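Local coordinates for protein streptomycin 3''-adenylyltransferase (Enterococcus faecalis, PDB 6SXJ) that transfers an adenylyl group from ATP to the antibiotic spectinomycin, forming 9-O-adenylylspectinomycin and so conferring resistance to it, at residues S214-E217 with H218-R221. Numbering follows the deposited sequence.
Sequences SPLE and HRER
The carbonyl O of Pro-215 accepts a hydrogen bond from the amide N of Arg-219 (2.9 Å), as the chain passes from an extended Ser-214 and Pro-215 into the first turn of a helix. The amide of His-218 adds a weak, strongly bent bond to the same oxygen. Pro-215 occupies the N-cap position, and the i to i+4 ladder starts at its oxygen: Glu-220 N reaches Leu-216 O at 2.7 Å, almost straight (174°), and Arg-221 N makes a weak bond to Glu-217 O.

Among the side chains, Glu-217 carries the contact. Its CG sits between the backbone N and the carbonyl carbon (chi1 72°), and the extended chain beyond it runs alongside His-218, pointing the same way. CG makes a CH-pi contact 3.8 Å from the His-218 ring centroid, and the carboxylate lies stacked almost parallel to the ring, the planes 5° apart. From there OE2 forms a salt bridge with Arg-221 NH2 at 2.8 Å, approached from above the carboxylate plane rather than within it. The Arg-221 chain bends at chi3, bringing its guanidinium back so that one face lies over Glu-217 O. On another side of the turn, the guanidinium of Arg-219 has Leu-216 CA over one face.

This turn opens helix 216-229 of the C-terminal helical domain, and its inner face rests on helix 241-253. There Thr-244 OG1 is hydrogen-bonded to both His-218 ND1 and Arg-221 NE, tying the two side chains together, while Tyr-247 stacks on the imidazole and its hydroxyl bonds Ser-214 OG. The same serine hydroxyl also bonds Val-210 O, linking the turn back to the preceding helix 203-212.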
loop_
_atom_site.group_PDB
_atom_site.type_symbol
_atom_site.label_atom_id
_atom_site.label_comp_id
_atom_site.label_asym_id
_atom_site.label_seq_id
_atom_site.Cartn_x
_atom_site.Cartn_y
_atom_site.Cartn_z
ATOM N N SER A 214 -18.568 0.131 -17.250
ATOM C CA SER A 214 -19.567 0.146 -16.191
ATOM C C SER A 214 -20.796 0.963 -16.585
ATOM O O SER A 214 -20.681 1.955 -17.310
ATOM C CB SER A 214 -18.966 0.728 -14.905
ATOM O OG SER A 214 -18.032 -0.174 -14.329
ATOM N N PRO A 215 -21.985 0.570 -16.114
ATOM C CA PRO A 215 -23.194 1.332 -16.453
ATOM C C PRO A 215 -23.079 2.791 -16.044
ATOM O O PRO A 215 -22.473 3.130 -15.024
ATOM C CB PRO A 215 -24.297 0.612 -15.670
ATOM C CG PRO A 215 -23.795 -0.791 -15.530
ATOM C CD PRO A 215 -22.300 -0.660 -15.367
ATOM N N LEU A 216 -23.697 3.655 -16.854
ATOM C CA LEU A 216 -23.509 5.098 -16.751
ATOM C C LEU A 216 -23.514 5.601 -15.310
ATOM O O LEU A 216 -22.566 6.265 -14.872
ATOM C CB LEU A 216 -24.602 5.813 -17.559
ATOM C CG LEU A 216 -24.689 7.333 -17.391
ATOM C CD1 LEU A 216 -23.487 8.007 -18.064
ATOM C CD2 LEU A 216 -25.998 7.880 -17.949
ATOM N N GLU A 217 -24.591 5.321 -14.568
ATOM C CA GLU A 217 -24.708 5.855 -13.214
ATOM C C GLU A 217 -23.474 5.520 -12.385
ATOM O O GLU A 217 -22.983 6.356 -11.617
ATOM C CB GLU A 217 -25.977 5.318 -12.544
ATOM C CG GLU A 217 -25.943 3.848 -12.139
ATOM C CD GLU A 217 -27.083 3.494 -11.177
ATOM O OE1 GLU A 217 -27.736 2.439 -11.362
ATOM O OE2 GLU A 217 -27.326 4.280 -10.238
ATOM N N HIS A 218 -22.953 4.302 -12.539
ATOM C CA HIS A 218 -21.767 3.890 -11.802
ATOM C C HIS A 218 -20.510 4.534 -12.377
ATOM O O HIS A 218 -19.633 4.965 -11.623
ATOM C CB HIS A 218 -21.647 2.365 -11.825
ATOM C CG HIS A 218 -22.798 1.660 -11.174
ATOM N ND1 HIS A 218 -23.377 2.098 -10.001
ATOM C CD2 HIS A 218 -23.476 0.545 -11.533
ATOM C CE1 HIS A 218 -24.363 1.287 -9.669
ATOM N NE2 HIS A 218 -24.444 0.336 -10.582
ATOM N N ARG A 219 -20.411 4.618 -13.705
ATOM C CA ARG A 219 -19.289 5.316 -14.321
ATOM C C ARG A 219 -19.226 6.766 -13.856
ATOM O O ARG A 219 -18.170 7.250 -13.434
ATOM C CB ARG A 219 -19.407 5.250 -15.841
ATOM C CG ARG A 219 -18.664 6.365 -16.555
ATOM C CD ARG A 219 -18.400 5.991 -17.996
ATOM N NE ARG A 219 -19.536 6.287 -18.864
ATOM C CZ ARG A 219 -20.208 5.375 -19.560
ATOM N NH1 ARG A 219 -19.869 4.092 -19.492
ATOM N NH2 ARG A 219 -21.225 5.750 -20.326
ATOM N N GLU A 220 -20.351 7.477 -13.931
ATOM C CA GLU A 220 -20.401 8.849 -13.435
ATOM C C GLU A 220 -19.774 8.953 -12.047
ATOM O O GLU A 220 -18.911 9.804 -11.806
ATOM C CB GLU A 220 -21.852 9.345 -13.409
ATOM C CG GLU A 220 -22.360 9.928 -14.726
ATOM C CD GLU A 220 -23.858 10.225 -14.703
ATOM O OE1 GLU A 220 -24.534 9.976 -15.726
ATOM O OE2 GLU A 220 -24.363 10.705 -13.663
ATOM N N ARG A 221 -20.185 8.079 -11.119
ATOM C CA ARG A 221 -19.668 8.164 -9.753
ATOM C C ARG A 221 -18.204 7.738 -9.674
ATOM O O ARG A 221 -17.437 8.302 -8.881
ATOM C CB ARG A 221 -20.532 7.315 -8.811
ATOM C CG ARG A 221 -21.854 7.979 -8.417
ATOM C CD ARG A 221 -22.601 7.206 -7.335
ATOM N NE ARG A 221 -23.244 5.996 -7.846
ATOM C CZ ARG A 221 -24.521 5.920 -8.219
ATOM N NH1 ARG A 221 -25.305 6.989 -8.148
ATOM N NH2 ARG A 221 -25.019 4.776 -8.669
#